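PDB 6G5O: cytochrome P450 from Zobellia galactanivorans, which binds haem (protoporphyrin IX containing iron) as a member of the cytochrome P450 superfamily of mainly helical haem-thiolate proteins. Local coordinates for residues T124-R129 and N227-S232. Numbering follows the deposited sequence.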
ATOM      1  N   THR A 124      16.361   1.013   3.179  1.00 41.62           N
ATOM      2  CA  THR A 124      16.642   2.443   3.404  1.00 43.38           C
ATOM      3  C   THR A 124      17.363   3.147   2.247  1.00 42.83           C
ATOM      4  O   THR A 124      16.935   4.225   1.813  1.00 37.00           O
ATOM      5  CB  THR A 124      17.422   2.635   4.713  1.00 46.83           C
ATOM      6  OG1 THR A 124      16.638   2.084   5.766  1.00 43.78           O
ATOM      7  CG2 THR A 124      17.678   4.112   5.023  1.00 50.15           C
ATOM      8  N   ASP A 125      18.432   2.539   1.739  1.00 45.15           N
ATOM      9  CA  ASP A 125      19.244   3.172   0.696  1.00 47.39           C
ATOM     10  C   ASP A 125      18.612   3.134  -0.688  1.00 44.71           C
ATOM     11  O   ASP A 125      19.040   3.876  -1.569  1.00 48.44           O
ATOM     12  CB  ASP A 125      20.643   2.513   0.581  1.00 56.28           C
ATOM     13  CG  ASP A 125      21.466   2.565   1.895  1.00 57.43           C
ATOM     14  OD1 ASP A 125      21.064   3.226   2.895  1.00 61.81           O
ATOM     15  OD2 ASP A 125      22.534   1.903   1.902  1.00 64.78           O
ATOM     16  N   PHE A 126      17.638   2.258  -0.910  1.00 39.55           N
ATOM     17  CA  PHE A 126      17.045   2.124  -2.243  1.00 37.10           C
ATOM     18  C   PHE A 126      15.514   2.384  -2.202  1.00 34.68           C
ATOM     19  O   PHE A 126      15.046   3.301  -2.812  1.00 35.45           O
ATOM     20  CB  PHE A 126      17.380   0.746  -2.846  1.00 34.16           C
ATOM     21  CG  PHE A 126      16.922   0.579  -4.261  1.00 34.42           C
ATOM     22  CD1 PHE A 126      15.581   0.413  -4.556  1.00 35.12           C
ATOM     23  CD2 PHE A 126      17.824   0.593  -5.295  1.00 36.52           C
ATOM     24  CE1 PHE A 126      15.153   0.279  -5.858  1.00 34.58           C
ATOM     25  CE2 PHE A 126      17.408   0.452  -6.598  1.00 37.03           C
ATOM     26  CZ  PHE A 126      16.061   0.293  -6.873  1.00 36.17           C
ATOM     27  N   ALA A 127      14.759   1.590  -1.467  1.00 31.39           N
ATOM     28  CA  ALA A 127      13.305   1.656  -1.488  1.00 32.17           C
ATOM     29  C   ALA A 127      12.749   2.977  -0.927  1.00 31.19           C
ATOM     30  O   ALA A 127      11.919   3.613  -1.575  1.00 28.32           O
ATOM     31  CB  ALA A 127      12.739   0.471  -0.744  1.00 29.64           C
ATOM     32  N   LEU A 128      13.251   3.392   0.233  1.00 30.84           N
ATOM     33  CA  LEU A 128      12.872   4.670   0.851  1.00 34.54           C
ATOM     34  C   LEU A 128      13.201   5.886  -0.026  1.00 36.70           C
ATOM     35  O   LEU A 128      12.417   6.836  -0.114  1.00 39.80           O
ATOM     36  CB  LEU A 128      13.546   4.816   2.207  1.00 34.91           C
ATOM     37  CG  LEU A 128      13.419   6.156   2.927  1.00 37.25           C
ATOM     38  CD1 LEU A 128      11.973   6.501   3.298  1.00 38.30           C
ATOM     39  CD2 LEU A 128      14.266   6.142   4.197  1.00 36.59           C
ATOM     40  N   ARG A 129      14.348   5.852  -0.688  1.00 35.51           N
ATOM     41  CA  ARG A 129      14.728   6.919  -1.622  1.00 35.51           C
ATOM     42  C   ARG A 129      13.812   6.966  -2.864  1.00 34.34           C
ATOM     43  O   ARG A 129      13.410   8.040  -3.299  1.00 30.67           O
ATOM     44  CB  ARG A 129      16.169   6.741  -2.128  1.00 42.20           C
ATOM     45  CG  ARG A 129      17.282   7.534  -1.423  1.00 48.64           C
ATOM     46  CD  ARG A 129      17.744   6.856  -0.157  1.00 50.29           C
ATOM     47  NE  ARG A 129      18.906   7.470   0.463  1.00 52.63           N
ATOM     48  CZ  ARG A 129      19.154   7.482   1.783  1.00 60.13           C
ATOM     49  NH1 ARG A 129      18.318   6.920   2.666  1.00 59.28           N
ATOM     50  NH2 ARG A 129      20.264   8.066   2.244  1.00 67.03           N
ATOM     51  N   ASN A 227       7.724  -1.768   0.981  1.00 27.87           N
ATOM     52  CA  ASN A 227       7.670  -3.235   1.014  1.00 27.95           C
ATOM     53  C   ASN A 227       7.495  -3.895  -0.373  1.00 31.27           C
ATOM     54  O   ASN A 227       8.179  -4.881  -0.684  1.00 27.72           O
ATOM     55  CB  ASN A 227       6.604  -3.707   1.974  1.00 27.69           C
ATOM     56  CG  ASN A 227       7.042  -3.568   3.431  1.00 31.68           C
ATOM     57  OD1 ASN A 227       8.262  -3.646   3.737  1.00 31.83           O
ATOM     58  ND2 ASN A 227       6.067  -3.332   4.328  1.00 28.89           N
ATOM     59  N   ALA A 228       6.620  -3.348  -1.223  1.00 28.62           N
ATOM     60  CA  ALA A 228       6.483  -3.845  -2.598  1.00 27.37           C
ATOM     61  C   ALA A 228       7.795  -3.763  -3.362  1.00 27.41           C
ATOM     62  O   ALA A 228       8.159  -4.674  -4.108  1.00 25.62           O
ATOM     63  CB  ALA A 228       5.395  -3.070  -3.353  1.00 26.63           C
ATOM     64  N   VAL A 229       8.478  -2.631  -3.242  1.00 29.07           N
ATOM     65  CA  VAL A 229       9.720  -2.431  -3.991  1.00 30.59           C
ATOM     66  C   VAL A 229      10.792  -3.417  -3.513  1.00 31.16           C
ATOM     67  O   VAL A 229      11.475  -4.060  -4.319  1.00 30.66           O
ATOM     68  CB  VAL A 229      10.208  -0.971  -3.886  1.00 30.46           C
ATOM     69  CG1 VAL A 229      11.640  -0.804  -4.356  1.00 29.83           C
ATOM     70  CG2 VAL A 229       9.308  -0.073  -4.712  1.00 31.20           C
ATOM     71  N   THR A 230      10.898  -3.540  -2.197  1.00 31.57           N
ATOM     72  CA  THR A 230      11.929  -4.359  -1.567  1.00 34.43           C
ATOM     73  C   THR A 230      11.659  -5.850  -1.849  1.00 34.10           C
ATOM     74  O   THR A 230      12.570  -6.572  -2.282  1.00 29.96           O
ATOM     75  CB  THR A 230      12.001  -4.090  -0.068  1.00 37.26           C
ATOM     76  OG1 THR A 230      12.317  -2.708   0.137  1.00 40.92           O
ATOM     77  CG2 THR A 230      13.094  -4.943   0.592  1.00 37.01           C
ATOM     78  N   ASN A 231      10.400  -6.278  -1.665  1.00 32.52           N
ATOM     79  CA  ASN A 231      10.007  -7.652  -1.930  1.00 32.74           C
ATOM     80  C   ASN A 231      10.206  -8.063  -3.393  1.00 34.61           C
ATOM     81  O   ASN A 231      10.567  -9.227  -3.666  1.00 41.44           O
ATOM     82  CB  ASN A 231       8.587  -7.922  -1.453  1.00 33.66           C
ATOM     83  CG  ASN A 231       8.463  -7.902   0.076  1.00 39.40           C
ATOM     84  OD1 ASN A 231       9.468  -7.906   0.768  1.00 41.86           O
ATOM     85  ND2 ASN A 231       7.228  -7.847   0.608  1.00 39.03           N
ATOM     86  N   SER A 232      10.012  -7.122  -4.318  1.00 30.52           N
ATOM     87  CA  SER A 232      10.200  -7.395  -5.727  1.00 31.95           C
ATOM     88  C   SER A 232      11.658  -7.683  -6.082  1.00 35.61           C
ATOM     89  O   SER A 232      11.956  -8.529  -6.940  1.00 32.09           O
ATOM     90  CB  SER A 232       9.689  -6.235  -6.563  1.00 30.85           C
ATOM     91  OG  SER A 232       8.293  -6.082  -6.325  1.00 33.88           O
TER
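A127 and V229 have the nearest CA atoms, 6.0 Å apart, where helical segments 124-129 and 227-232 pass each other with their axes 9.1 Å apart at closest approach and their N-to-C directions 134° apart, about midway between perpendicular and antiparallel. The small side chain of A127 is consistent with this CA spacing; its CB points at the other helix and meets two side chains there. CB of A127 lies 3.3 Å from OG1 of T230, a snug van der Waals contact, and 4.0 Å from CG1 of V229. CG1 of V229 also lies 4.0 Å from CE1 of F126. It arrives at the ring edge, near the ring plane, and the two side chains cross at roughly a right angle. With CG1 of V229 anti to the backbone N (chi1 166°), this branch bridges A127 and F126, while CG2 takes the place beside the N. The hydroxyl of T230, though pressed against a methyl, has its polar need met within its own helix by a hydrogen bond with the carbonyl O of I226, one turn back; with chi1 at -60°, OG1 sits beside the backbone N, where it can reach that oxygen. No hydrogen bond spans the two segments, so the buried contact rests on van der Waals packing, including one methyl against a hydroxyl oxygen. The V229 side chain is about 8 Å from the haem. Helix 333-350 fills in next to the contact, L343 touching both F126 and V229 and I339 reaching V229; I110, V111 and T114 of helix 97-117 also pack on the F126 side chain. The contact thus joins helix 122-139 to helix 223-238, while T230 in turn lies against F375 and I378 of strand 369-384.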